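Local coordinates for BSU-2 beta-lactamase (Bacillus subtilis, PDB 6W5E), which probably hydrolyses the beta-lactam ring of beta-lactam antibiotics, as a class D beta-lactamase of Bacillus subtilis, at residues D40-D45 and V256-K261; G48-H53 and F240-D245; Q70-Q75 and M222-F227; T210-T215 and V228-T233. All coordinates share one frame; numbering follows the deposited sequence. Where two conformers were deposited one is given.

Interaction 1: residues D40-D45 and V256-K261; sequences DDEFKD and VDILKK
Glu42 lays its CG against the CG1 branch of Ile258, with the two carbons 3.6 Å apart. These side chains slide past each other in opposite directions. Beyond CG the Glu42 chain bends at chi2 (-72°), and the carboxylate at its end meets the polar side of helix 248-261. There OE2 accepts a hydrogen bond from Lys261 NZ at 2.9 Å, as part of a salt bridge. The ammonium group comes in on the anti side of OE2, 30° out of the carboxylate plane. Lys261 is extended beyond CG and meets Glu42 tip to tip. Its NZ also meets Asp41 OD1 tip to tip, in a second salt bridge of 2.9 Å. One ammonium group is thus shared by the carboxylates of two consecutive residues. Asp257, one turn earlier on the helix, was modelled in two conformers. In the one given, its OD2 lies 4.0 Å from Lys261 NZ, a long and less certain salt bridge, and its finer contacts with Glu42 are doubtful too. On the buried side, Ile258 CD1 lies 4.5 Å from Phe43 CE2, oblique to the ring. Phe43 also stacks on Tyr63 and packs on Phe50. Asp41, Glu42 and Lys261, with Asp257 as the weaker member, form a salt-bridge network over this apolar layer. It joins the loop before strand 48-54 to the C-terminal helix, which packs on the central sheet in the penicillin-binding transpeptidase and beta-lactamase fold.

Interaction 2: residues G48-H53 and F240-D245; sequences GTFILH and FVTNVD
Thr49 and Asn243 bond to each other through both backbone N-H groups. Thr49 N meets Asn243 O at 2.8 Å, and Asn243 N meets Thr49 O at 3.1 Å. Two residues along, Ile51 and Val241 repeat the pattern, with Ile51 N 2.9 Å from Val241 O. The strands run antiparallel. Phe50 and Thr242 form the non-hydrogen-bonded pair between them, with Leu52-Phe240 and Gly48-Val244 at the two ends. Phe240 CA points its hydrogen at Ile51 O, 3.1 Å away. Gly48 comes close to Val244, with their CA atoms 4.1 Å apart.

Thr242 OG1 sits at the edge of the Phe50 ring, in its plane and 3.2 Å from CD1. That hydroxyl is hydrogen-bonded to Thr255 OG1. Leu52 CD1 packs on Phe240 CB at 3.9 Å. On the other face, Ile51 and Val241 lie side by side and point the same way. Thr49 CG2 touches Asn243 CB at 3.8 Å, while Thr49 OG1 bonds to Tyr63 O and Asn243 OD1 to Arg67.

The face of Phe50, Phe240, Thr242 and Val244 is covered by helix 248-261. On the other face Thr49 and Ile51 meet Pro172 of helix 172-184. Strands 59-63 and 225-233 flank the pair in the central sheet.

Interaction 3: residues Q70-Q75 and M222-F227; sequences QRQTPQ and MGLGWF
Trp226 gives its indole N-H to the backbone carbonyl of Thr73, with NE1 2.9 Å from O and an angle of 153° at the hydrogen. The oxygen lies at the edge of the indole, close to the ring plane, and the donor is tilted 19° from the carbonyl plane. Pro74 O also comes near the ring, 3.4 Å from CD1. Gln72 CB comes obliquely to the six-membered ring, 4.0 Å from CZ2.

Leu224 reaches the same loop with both branches. CD1 lies 3.2 Å from Gln72 OE1, and CD2 lies 3.2 Å from Thr73 OG1. Thr73 OG1 stands between the backbone N and the carbonyl carbon (chi1 59°). It donates to Gln75 OE1 at 2.7 Å, in the plane of that amide carbonyl. Gln75 OE1 also accepts from Gln165 N. Gln72 NE2 bonds to Asn243 OD1 and, at 3.3 Å, to Gln70 O.

Further out, Pro172 of helix 172-184 packs on Gln72 and Trp226. A malonate ion, probably from the crystallisation liquor, has its nearest atom about 3 Å from the Leu224 side chain. The loop runs straight into Ser76, the first residue of the Ser-X-X-Lys sequence of this family. The contact is mostly buried. Hydrogen bonds satisfy the indole N-H, Thr73 OG1, Gln75 OE1 and Gln72 NE2, while the leucine methyls pack against side-chain oxygens already held by hydrogen bonds.

Interaction 4: residues T210-T215 and V228-T233; sequences TLYGKT and VGFIKT
Tyr212 and Phe230 form a hydrogen-bonded pair in the beta hairpin of strands 209-217 and 225-233. The hairpin belongs to the central antiparallel sheet, and Lys214 and Thr215 begin the Lys-Thr-Gly motif typical of this family.

The backbone bonds come in reciprocal pairs. Thr210 pairs with Lys232, Tyr212 with Phe230, and Lys214 with Val228. The Tyr212 N to Phe230 O bond is 2.9 Å long, and Lys214 N to Val228 O is 2.8 Å.

Between them Gly213 faces Gly229 with CA atoms only 4.0 Å apart. The backbone angles of Gly229 call for glycine: a CB would be jammed against the preceding carbonyl oxygen, and Tyr212 O and Gly213 CA occupy its place.

The aromatic contact is oblique. The ring centroids are 5.2 Å apart and the planes meet at 50°. Phe230 CE1 reaches Tyr212 CG at 3.6 Å, and Phe230 O lies at the edge of the Tyr212 ring, in its plane. Phe230 packs beyond the strands on Leu182 and Ala183 of helix 172-184. On the other face Leu211 CD1 touches Ile231 CB at 4.3 Å.

Two lysines make side-chain polar contacts. The bend of Lys232 at chi3 (33°) brings CE close to Tyr212 OH, and NZ makes a weak 3.4 Å bond to the same oxygen. Thr215 OG1 is hydrogen-bonded to a malonate ion, probably from the crystallisation liquor. Lys214 NZ is hydrogen-bonded to Ser124 OG and donates to Thr215 O at 2.9 Å.

In the fold
Interactions 2, 3 and 4 share the central sheet, where strand 225-233 lies between 236-244 and 209-217. Gly225 N sits 2.9 Å from Val244 O, and Phe240 N sits 2.9 Å from Gly229 O. The Phe240 ring also reaches the backbone O of Tyr212. Helix residues of interaction 1 pack on one face of the sheet, with Ile258 CG2 3.7 Å from Phe50 CZ and Leu259 CD1 3.8 Å from Leu211 CD1. Interactions 3 and 4 have centres about 17 Å apart and flank the probable active site. Bound malonate, probably from the crystallisation liquor, comes within about 3 Å (nearest atoms) of the Leu224 side chain and of the Lys214 side chain. Lys79, seen carboxylated, follows the loop of interaction 3, as expected for class D enzymes.

Interaction 1: residues D40-D45 and V256-K261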
loop_
_atom_site.group_PDB
_atom_site.type_symbol
_atom_site.label_atom_id
_atom_site.label_comp_id
_atom_site.label_asym_id
_atom_site.label_seq_id
_atom_site.Cartn_x
_atom_site.Cartn_y
_atom_site.Cartn_z
ATOM N N ASP A 40 13.394 17.087 -3.783
ATOM C CA ASP A 40 12.681 18.330 -3.476
ATOM C C ASP A 40 11.750 18.742 -4.606
ATOM O O ASP A 40 10.614 19.169 -4.364
ATOM C CB ASP A 40 13.667 19.478 -3.265
ATOM C CG ASP A 40 14.426 19.391 -1.966
ATOM O OD1 ASP A 40 14.266 18.416 -1.209
ATOM O OD2 ASP A 40 15.212 20.326 -1.715
ATOM N N ASP A 41 12.216 18.662 -5.856
ATOM C CA ASP A 41 11.411 19.285 -6.903
ATOM C C ASP A 41 10.176 18.478 -7.279
ATOM O O ASP A 41 9.322 18.987 -8.010
ATOM C CB ASP A 41 12.234 19.724 -8.127
ATOM C CG ASP A 41 12.799 18.577 -8.935
ATOM O OD1 ASP A 41 12.448 17.401 -8.732
ATOM O OD2 ASP A 41 13.630 18.885 -9.817
ATOM N N GLU A 42 10.041 17.257 -6.773
ATOM C CA GLU A 42 8.808 16.511 -6.956
ATOM C C GLU A 42 7.695 17.019 -6.054
ATOM O O GLU A 42 6.526 16.707 -6.302
ATOM C CB GLU A 42 9.037 15.036 -6.641
ATOM C CG GLU A 42 10.074 14.360 -7.505
ATOM C CD GLU A 42 9.610 14.120 -8.918
ATOM O OE1 GLU A 42 8.387 14.108 -9.168
ATOM O OE2 GLU A 42 10.485 13.899 -9.776
ATOM N N PHE A 43 8.038 17.796 -5.024
ATOM C CA PHE A 43 7.099 18.259 -4.012
ATOM C C PHE A 43 7.072 19.772 -3.893
ATOM O O PHE A 43 6.569 20.291 -2.891
ATOM C CB PHE A 43 7.480 17.696 -2.642
ATOM C CG PHE A 43 7.371 16.213 -2.546
ATOM C CD1 PHE A 43 6.185 15.618 -2.145
ATOM C CD2 PHE A 43 8.459 15.409 -2.851
ATOM C CE1 PHE A 43 6.091 14.253 -2.049
ATOM C CE2 PHE A 43 8.368 14.042 -2.761
ATOM C CZ PHE A 43 7.186 13.466 -2.363
ATOM N N LYS A 44 7.625 20.495 -4.866
ATOM C CA LYS A 44 7.715 21.945 -4.730
ATOM C C LYS A 44 6.346 22.592 -4.567
ATOM O O LYS A 44 6.243 23.661 -3.949
ATOM C CB LYS A 44 8.476 22.546 -5.911
ATOM C CG LYS A 44 7.828 22.301 -7.254
ATOM N N ASP A 45 5.288 21.955 -5.075
ATOM C CA ASP A 45 3.935 22.485 -4.959
ATOM C C ASP A 45 3.009 21.557 -4.174
ATOM O O ASP A 45 1.785 21.704 -4.242
ATOM C CB ASP A 45 3.356 22.789 -6.343
ATOM C CG ASP A 45 3.954 24.040 -6.964
ATOM O OD1 ASP A 45 5.037 23.947 -7.586
ATOM O OD2 ASP A 45 3.340 25.120 -6.824
ATOM N N VAL A 256 6.798 7.238 -9.369
ATOM C CA VAL A 256 7.330 6.751 -10.638
ATOM C C VAL A 256 8.388 7.704 -11.185
ATOM O O VAL A 256 9.435 7.263 -11.675
ATOM C CB VAL A 256 6.183 6.484 -11.629
ATOM C CG1 VAL A 256 6.726 6.253 -13.026
ATOM C CG2 VAL A 256 5.365 5.274 -11.154
ATOM N N ASP A 257 8.140 9.019 -11.099
ATOM C CA ASP A 257 9.144 9.972 -11.555
ATOM C C ASP A 257 10.460 9.794 -10.805
ATOM O O ASP A 257 11.528 9.796 -11.427
ATOM C CB ASP A 257 8.622 11.404 -11.460
ATOM C CG ASP A 257 9.229 12.313 -12.515
ATOM O OD1 ASP A 257 9.073 12.027 -13.721
ATOM O OD2 ASP A 257 9.863 13.318 -12.140
ATOM N N ILE A 258 10.410 9.622 -9.480
ATOM C CA ILE A 258 11.627 9.440 -8.695
ATOM C C ILE A 258 12.327 8.149 -9.085
ATOM O O ILE A 258 13.548 8.121 -9.281
ATOM C CB ILE A 258 11.306 9.476 -7.189
ATOM C CG1 ILE A 258 10.791 10.862 -6.780
ATOM C CG2 ILE A 258 12.533 9.078 -6.377
ATOM C CD1 ILE A 258 10.154 10.889 -5.410
ATOM N N LEU A 259 11.566 7.057 -9.199
ATOM C CA LEU A 259 12.183 5.768 -9.498
ATOM C C LEU A 259 12.805 5.751 -10.888
ATOM O O LEU A 259 13.799 5.051 -11.108
ATOM C CB LEU A 259 11.170 4.633 -9.335
ATOM C CG LEU A 259 10.595 4.428 -7.932
ATOM C CD1 LEU A 259 9.577 3.290 -7.939
ATOM C CD2 LEU A 259 11.678 4.181 -6.880
ATOM N N LYS A 260 12.243 6.516 -11.827
ATOM C CA LYS A 260 12.855 6.665 -13.145
ATOM C C LYS A 260 14.108 7.535 -13.079
ATOM O O LYS A 260 15.151 7.176 -13.633
ATOM C CB LYS A 260 11.843 7.256 -14.125
ATOM C CG LYS A 260 10.784 6.267 -14.594
ATOM C CD LYS A 260 9.790 6.936 -15.534
ATOM C CE LYS A 260 8.898 5.905 -16.190
ATOM N NZ LYS A 260 7.864 6.530 -17.057
ATOM N N LYS A 261 14.024 8.682 -12.389
ATOM C CA LYS A 261 15.168 9.582 -12.280
ATOM C C LYS A 261 16.368 8.895 -11.653
ATOM O O LYS A 261 17.509 9.232 -11.977
ATOM C CB LYS A 261 14.803 10.768 -11.395
ATOM C CG LYS A 261 14.048 11.888 -12.044
ATOM C CD LYS A 261 13.805 12.947 -10.982
ATOM C CE LYS A 261 13.293 14.230 -11.563
ATOM N NZ LYS A 261 12.967 15.139 -10.446
#

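Interaction 2: residues G48-H53 and F240-D245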
loop_
_atom_site.group_PDB
_atom_site.type_symbol
_atom_site.label_atom_id
_atom_site.label_comp_id
_atom_site.label_asym_id
_atom_site.label_seq_id
_atom_site.Cartn_x
_atom_site.Cartn_y
_atom_site.Cartn_z
ATOM N N GLY A 48 4.055 16.889 1.151
ATOM C CA GLY A 48 4.214 15.451 1.020
ATOM C C GLY A 48 5.496 14.941 1.633
ATOM O O GLY A 48 6.359 15.707 2.068
ATOM N N THR A 49 5.612 13.611 1.648
ATOM C CA THR A 49 6.803 12.927 2.128
ATOM C C THR A 49 7.105 11.749 1.207
ATOM O O THR A 49 6.213 11.202 0.553
ATOM C CB THR A 49 6.636 12.494 3.594
ATOM O OG1 THR A 49 7.815 11.831 4.055
ATOM C CG2 THR A 49 5.453 11.556 3.745
ATOM N N PHE A 50 8.383 11.387 1.133
ATOM C CA PHE A 50 8.835 10.246 0.347
ATOM C C PHE A 50 9.894 9.513 1.152
ATOM O O PHE A 50 10.811 10.141 1.695
ATOM C CB PHE A 50 9.445 10.707 -0.986
ATOM C CG PHE A 50 10.068 9.593 -1.790
ATOM C CD1 PHE A 50 9.271 8.693 -2.486
ATOM C CD2 PHE A 50 11.444 9.459 -1.863
ATOM C CE1 PHE A 50 9.839 7.684 -3.225
ATOM C CE2 PHE A 50 12.020 8.444 -2.610
ATOM C CZ PHE A 50 11.220 7.561 -3.292
ATOM N N ILE A 51 9.768 8.190 1.217
ATOM C CA ILE A 51 10.693 7.334 1.948
ATOM C C ILE A 51 11.155 6.225 1.018
ATOM O O ILE A 51 10.328 5.586 0.362
ATOM C CB ILE A 51 10.028 6.719 3.192
ATOM C CG1 ILE A 51 9.433 7.811 4.084
ATOM C CG2 ILE A 51 11.051 5.876 3.939
ATOM C CD1 ILE A 51 8.293 7.335 4.926
ATOM N N LEU A 52 12.469 5.992 0.963
ATOM C CA LEU A 52 13.033 4.931 0.133
ATOM C C LEU A 52 14.038 4.148 0.960
ATOM O O LEU A 52 15.005 4.721 1.476
ATOM C CB LEU A 52 13.695 5.494 -1.129
ATOM C CG LEU A 52 14.102 4.448 -2.173
ATOM C CD1 LEU A 52 12.875 3.715 -2.714
ATOM C CD2 LEU A 52 14.902 5.097 -3.299
ATOM N N HIS A 53 13.812 2.844 1.084
ATOM C CA HIS A 53 14.680 1.967 1.856
ATOM C C HIS A 53 15.391 0.982 0.936
ATOM O O HIS A 53 14.740 0.235 0.200
ATOM C CB HIS A 53 13.899 1.191 2.914
ATOM C CG HIS A 53 14.753 0.260 3.715
ATOM N ND1 HIS A 53 15.517 0.686 4.778
ATOM C CD2 HIS A 53 15.004 -1.065 3.574
ATOM C CE1 HIS A 53 16.183 -0.340 5.276
ATOM N NE2 HIS A 53 15.892 -1.413 4.562
ATOM N N PHE A 240 9.316 1.654 -0.792
ATOM C CA PHE A 240 8.983 3.074 -0.864
ATOM C C PHE A 240 7.619 3.372 -0.254
ATOM O O PHE A 240 6.699 2.539 -0.273
ATOM C CB PHE A 240 9.032 3.612 -2.309
ATOM C CG PHE A 240 8.092 2.900 -3.237
ATOM C CD1 PHE A 240 6.742 3.231 -3.271
ATOM C CD2 PHE A 240 8.553 1.893 -4.072
ATOM C CE1 PHE A 240 5.858 2.547 -4.098
ATOM C CE2 PHE A 240 7.676 1.220 -4.913
ATOM C CZ PHE A 240 6.331 1.552 -4.924
ATOM N N VAL A 241 7.492 4.596 0.259
ATOM C CA VAL A 241 6.224 5.153 0.710
ATOM C C VAL A 241 6.180 6.612 0.291
ATOM O O VAL A 241 7.086 7.388 0.618
ATOM C CB VAL A 241 6.080 5.054 2.242
ATOM C CG1 VAL A 241 4.921 5.907 2.744
ATOM C CG2 VAL A 241 5.867 3.609 2.662
ATOM N N THR A 242 5.121 6.990 -0.415
ATOM C CA THR A 242 4.844 8.377 -0.760
ATOM C C THR A 242 3.481 8.758 -0.208
ATOM O O THR A 242 2.523 7.985 -0.317
ATOM C CB THR A 242 4.858 8.559 -2.273
ATOM O OG1 THR A 242 6.129 8.133 -2.766
ATOM C CG2 THR A 242 4.625 10.023 -2.654
ATOM N N ASN A 243 3.402 9.940 0.403
ATOM C CA ASN A 243 2.161 10.411 1.002
ATOM C C ASN A 243 2.055 11.909 0.751
ATOM O O ASN A 243 3.042 12.631 0.921
ATOM C CB ASN A 243 2.163 10.094 2.507
ATOM C CG ASN A 243 1.144 10.886 3.281
ATOM O OD1 ASN A 243 1.451 11.955 3.803
ATOM N ND2 ASN A 243 -0.078 10.366 3.372
ATOM N N VAL A 244 0.873 12.370 0.323
ATOM C CA VAL A 244 0.688 13.740 -0.151
ATOM C C VAL A 244 -0.689 14.262 0.252
ATOM O O VAL A 244 -1.634 13.498 0.480
ATOM C CB VAL A 244 0.856 13.866 -1.692
ATOM C CG1 VAL A 244 2.287 13.593 -2.123
ATOM C CG2 VAL A 244 -0.120 12.939 -2.418
ATOM N N ASP A 245 -0.803 15.595 0.292
ATOM C CA ASP A 245 -2.089 16.275 0.428
ATOM C C ASP A 245 -2.748 16.442 -0.939
ATOM O O ASP A 245 -3.109 17.554 -1.340
ATOM C CB ASP A 245 -1.913 17.622 1.161
ATOM C CG ASP A 245 -1.265 18.704 0.292
ATOM O OD1 ASP A 245 -0.391 18.374 -0.534
ATOM O OD2 ASP A 245 -1.630 19.898 0.442
#

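Interaction 3: residues Q70-Q75 and M222-F227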
loop_
_atom_site.group_PDB
_atom_site.type_symbol
_atom_site.label_atom_id
_atom_site.label_comp_id
_atom_site.label_asym_id
_atom_site.label_seq_id
_atom_site.Cartn_x
_atom_site.Cartn_y
_atom_site.Cartn_z
ATOM N N GLN A 70 3.935 11.763 10.842
ATOM C CA GLN A 70 2.552 12.090 11.167
ATOM C C GLN A 70 1.643 10.933 10.771
ATOM O O GLN A 70 1.580 10.560 9.591
ATOM C CB GLN A 70 2.107 13.359 10.450
ATOM C CG GLN A 70 2.818 14.597 10.927
ATOM C CD GLN A 70 2.521 14.931 12.381
ATOM O OE1 GLN A 70 1.410 14.708 12.877
ATOM N NE2 GLN A 70 3.513 15.480 13.071
ATOM N N ARG A 71 0.922 10.387 11.748
ATOM C CA ARG A 71 -0.022 9.317 11.461
ATOM C C ARG A 71 -1.198 9.858 10.665
ATOM O O ARG A 71 -1.750 10.913 10.985
ATOM C CB ARG A 71 -0.514 8.676 12.752
ATOM C CG ARG A 71 0.519 7.803 13.413
ATOM C CD ARG A 71 -0.083 7.052 14.568
ATOM N NE ARG A 71 0.807 5.980 14.993
ATOM C CZ ARG A 71 0.754 5.397 16.183
ATOM N NH1 ARG A 71 -0.149 5.785 17.086
ATOM N NH2 ARG A 71 1.604 4.426 16.467
ATOM N N GLN A 72 -1.578 9.132 9.617
ATOM C CA GLN A 72 -2.651 9.549 8.730
ATOM C C GLN A 72 -3.506 8.335 8.399
ATOM O O GLN A 72 -3.069 7.192 8.542
ATOM C CB GLN A 72 -2.076 10.204 7.468
ATOM C CG GLN A 72 -1.319 11.492 7.774
ATOM C CD GLN A 72 -0.513 11.977 6.606
ATOM O OE1 GLN A 72 -1.070 12.383 5.587
ATOM N NE2 GLN A 72 0.814 11.939 6.740
ATOM N N THR A 73 -4.732 8.582 7.951
ATOM C CA THR A 73 -5.605 7.462 7.637
ATOM C C THR A 73 -5.073 6.738 6.397
ATOM O O THR A 73 -4.617 7.379 5.447
ATOM C CB THR A 73 -7.049 7.945 7.449
ATOM O OG1 THR A 73 -7.116 8.909 6.394
ATOM C CG2 THR A 73 -7.580 8.583 8.752
ATOM N N PRO A 74 -5.064 5.401 6.398
ATOM C CA PRO A 74 -4.352 4.675 5.332
ATOM C C PRO A 74 -5.107 4.584 4.017
ATOM O O PRO A 74 -4.473 4.337 2.978
ATOM C CB PRO A 74 -4.139 3.277 5.937
ATOM C CG PRO A 74 -5.279 3.127 6.897
ATOM C CD PRO A 74 -5.486 4.503 7.487
ATOM N N GLN A 75 -6.424 4.755 4.023
ATOM C CA GLN A 75 -7.226 4.610 2.803
ATOM C C GLN A 75 -6.956 3.215 2.231
ATOM O O GLN A 75 -6.683 2.266 2.975
ATOM C CB GLN A 75 -6.957 5.769 1.855
ATOM C CG GLN A 75 -7.081 7.156 2.488
ATOM C CD GLN A 75 -8.394 7.368 3.222
ATOM O OE1 GLN A 75 -8.412 7.712 4.402
ATOM N NE2 GLN A 75 -9.500 7.147 2.527
ATOM N N MET A 222 -10.351 14.192 -2.351
ATOM C CA MET A 222 -9.079 14.005 -3.050
ATOM C C MET A 222 -7.922 14.696 -2.334
ATOM O O MET A 222 -6.954 15.125 -2.963
ATOM C CB MET A 222 -9.160 14.427 -4.523
ATOM C CG MET A 222 -10.364 13.879 -5.265
ATOM S SD MET A 222 -10.256 12.093 -5.440
ATOM C CE MET A 222 -8.863 11.942 -6.550
ATOM N N GLY A 223 -8.007 14.806 -1.014
ATOM C CA GLY A 223 -7.080 15.614 -0.252
ATOM C C GLY A 223 -5.981 14.864 0.452
ATOM O O GLY A 223 -5.132 15.493 1.094
ATOM N N LEU A 224 -5.984 13.536 0.378
ATOM C CA LEU A 224 -4.965 12.709 1.002
ATOM C C LEU A 224 -4.666 11.579 0.034
ATOM O O LEU A 224 -5.590 10.956 -0.497
ATOM C CB LEU A 224 -5.496 12.123 2.313
ATOM C CG LEU A 224 -4.623 11.088 3.010
ATOM C CD1 LEU A 224 -3.279 11.683 3.383
ATOM C CD2 LEU A 224 -5.353 10.570 4.240
ATOM N N GLY A 225 -3.390 11.321 -0.202
ATOM C CA GLY A 225 -2.993 10.350 -1.208
ATOM C C GLY A 225 -1.764 9.579 -0.779
ATOM O O GLY A 225 -0.865 10.112 -0.118
ATOM N N TRP A 226 -1.726 8.309 -1.184
ATOM C CA TRP A 226 -0.621 7.421 -0.868
ATOM C C TRP A 226 -0.246 6.606 -2.099
ATOM O O TRP A 226 -1.101 6.256 -2.914
ATOM C CB TRP A 226 -1.045 6.364 0.143
ATOM C CG TRP A 226 -1.427 6.760 1.535
ATOM C CD1 TRP A 226 -2.678 7.080 1.986
ATOM C CD2 TRP A 226 -0.577 6.735 2.692
ATOM N NE1 TRP A 226 -2.649 7.297 3.347
ATOM C CE2 TRP A 226 -1.371 7.093 3.804
ATOM C CE3 TRP A 226 0.782 6.457 2.892
ATOM C CZ2 TRP A 226 -0.854 7.171 5.095
ATOM C CZ3 TRP A 226 1.297 6.536 4.177
ATOM C CH2 TRP A 226 0.483 6.900 5.259
ATOM N N PHE A 227 1.035 6.242 -2.188
ATOM C CA PHE A 227 1.474 5.148 -3.048
ATOM C C PHE A 227 2.604 4.445 -2.313
ATOM O O PHE A 227 3.623 5.067 -1.994
ATOM C CB PHE A 227 1.918 5.633 -4.434
ATOM C CG PHE A 227 2.261 4.515 -5.391
ATOM C CD1 PHE A 227 1.300 3.576 -5.769
ATOM C CD2 PHE A 227 3.542 4.398 -5.910
ATOM C CE1 PHE A 227 1.617 2.552 -6.650
ATOM C CE2 PHE A 227 3.857 3.376 -6.795
ATOM C CZ PHE A 227 2.898 2.457 -7.163
#

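Interaction 4: residues T210-T215 and V228-T233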
loop_
_atom_site.group_PDB
_atom_site.type_symbol
_atom_site.label_atom_id
_atom_site.label_comp_id
_atom_site.label_asym_id
_atom_site.label_seq_id
_atom_site.Cartn_x
_atom_site.Cartn_y
_atom_site.Cartn_z
ATOM N N THR A 210 10.542 -5.134 -11.479
ATOM C CA THR A 210 9.125 -5.322 -11.189
ATOM C C THR A 210 8.721 -4.280 -10.162
ATOM O O THR A 210 9.351 -4.173 -9.103
ATOM C CB THR A 210 8.817 -6.735 -10.652
ATOM O OG1 THR A 210 9.287 -7.712 -11.586
ATOM C CG2 THR A 210 7.319 -6.923 -10.466
ATOM N N LEU A 211 7.684 -3.508 -10.479
ATOM C CA LEU A 211 7.162 -2.488 -9.579
ATOM C C LEU A 211 5.920 -3.044 -8.891
ATOM O O LEU A 211 4.972 -3.477 -9.563
ATOM C CB LEU A 211 6.822 -1.210 -10.347
ATOM C CG LEU A 211 6.157 -0.109 -9.515
ATOM C CD1 LEU A 211 7.100 0.412 -8.442
ATOM C CD2 LEU A 211 5.691 1.021 -10.418
ATOM N N TYR A 212 5.929 -3.033 -7.560
ATOM C CA TYR A 212 4.797 -3.447 -6.747
ATOM C C TYR A 212 4.284 -2.233 -5.990
ATOM O O TYR A 212 5.077 -1.472 -5.424
ATOM C CB TYR A 212 5.219 -4.474 -5.692
ATOM C CG TYR A 212 5.907 -5.717 -6.205
ATOM C CD1 TYR A 212 7.263 -5.718 -6.514
ATOM C CD2 TYR A 212 5.211 -6.911 -6.321
ATOM C CE1 TYR A 212 7.894 -6.875 -6.961
ATOM C CE2 TYR A 212 5.836 -8.073 -6.752
ATOM C CZ TYR A 212 7.171 -8.048 -7.077
ATOM O OH TYR A 212 7.787 -9.203 -7.513
ATOM N N GLY A 213 2.966 -2.065 -5.927
ATOM C CA GLY A 213 2.495 -0.930 -5.157
ATOM C C GLY A 213 0.994 -0.906 -5.015
ATOM O O GLY A 213 0.262 -1.602 -5.725
ATOM N N LYS A 214 0.550 -0.066 -4.082
ATOM C CA LYS A 214 -0.867 0.149 -3.825
ATOM C C LYS A 214 -1.109 1.634 -3.585
ATOM O O LYS A 214 -0.433 2.242 -2.748
ATOM C CB LYS A 214 -1.325 -0.653 -2.597
ATOM C CG LYS A 214 -2.820 -0.541 -2.312
ATOM C CD LYS A 214 -3.645 -1.164 -3.427
ATOM C CE LYS A 214 -5.117 -0.774 -3.334
ATOM N NZ LYS A 214 -5.357 0.519 -4.051
ATOM N N THR A 215 -2.076 2.210 -4.303
ATOM C CA THR A 215 -2.499 3.582 -4.070
ATOM C C THR A 215 -3.530 3.650 -2.940
ATOM O O THR A 215 -4.169 2.656 -2.569
ATOM C CB THR A 215 -3.147 4.168 -5.329
ATOM O OG1 THR A 215 -4.212 3.307 -5.754
ATOM C CG2 THR A 215 -2.136 4.332 -6.451
ATOM N N VAL A 228 2.406 3.169 -1.990
ATOM C CA VAL A 228 3.328 2.428 -1.141
ATOM C C VAL A 228 3.645 1.096 -1.795
ATOM O O VAL A 228 2.813 0.523 -2.504
ATOM C CB VAL A 228 2.751 2.238 0.286
ATOM C CG1 VAL A 228 2.291 3.585 0.861
ATOM C CG2 VAL A 228 1.599 1.243 0.303
ATOM N N GLY A 229 4.854 0.605 -1.574
ATOM C CA GLY A 229 5.195 -0.665 -2.203
ATOM C C GLY A 229 6.697 -0.894 -2.222
ATOM O O GLY A 229 7.419 -0.460 -1.325
ATOM N N PHE A 230 7.138 -1.620 -3.243
ATOM C CA PHE A 230 8.548 -1.935 -3.370
ATOM C C PHE A 230 8.857 -2.203 -4.830
ATOM O O PHE A 230 7.962 -2.452 -5.637
ATOM C CB PHE A 230 9.002 -3.087 -2.451
ATOM C CG PHE A 230 7.921 -4.067 -2.102
ATOM C CD1 PHE A 230 7.520 -5.045 -2.998
ATOM C CD2 PHE A 230 7.310 -4.018 -0.858
ATOM C CE1 PHE A 230 6.527 -5.945 -2.660
ATOM C CE2 PHE A 230 6.318 -4.923 -0.519
ATOM C CZ PHE A 230 5.926 -5.884 -1.426
ATOM N N ILE A 231 10.139 -2.122 -5.169
ATOM C CA ILE A 231 10.587 -2.361 -6.535
ATOM C C ILE A 231 11.757 -3.326 -6.506
ATOM O O ILE A 231 12.692 -3.162 -5.714
ATOM C CB ILE A 231 10.932 -1.058 -7.292
ATOM C CG1 ILE A 231 11.424 -1.384 -8.704
ATOM C CG2 ILE A 231 11.957 -0.186 -6.524
ATOM C CD1 ILE A 231 11.365 -0.217 -9.644
ATOM N N LYS A 232 11.688 -4.349 -7.348
ATOM C CA LYS A 232 12.763 -5.315 -7.489
ATOM C C LYS A 232 13.514 -4.972 -8.763
ATOM O O LYS A 232 12.896 -4.812 -9.818
ATOM C CB LYS A 232 12.177 -6.725 -7.578
ATOM C CG LYS A 232 13.192 -7.800 -7.920
ATOM C CD LYS A 232 12.619 -9.212 -7.761
ATOM C CE LYS A 232 11.126 -9.290 -8.085
ATOM N NZ LYS A 232 10.704 -10.642 -8.572
ATOM N N THR A 233 14.825 -4.801 -8.651
ATOM C CA THR A 233 15.690 -4.541 -9.797
ATOM C C THR A 233 16.781 -5.603 -9.865
ATOM O O THR A 233 16.885 -6.482 -9.006
ATOM C CB THR A 233 16.341 -3.149 -9.737
ATOM O OG1 THR A 233 17.480 -3.181 -8.860
ATOM C CG2 THR A 233 15.356 -2.089 -9.259
#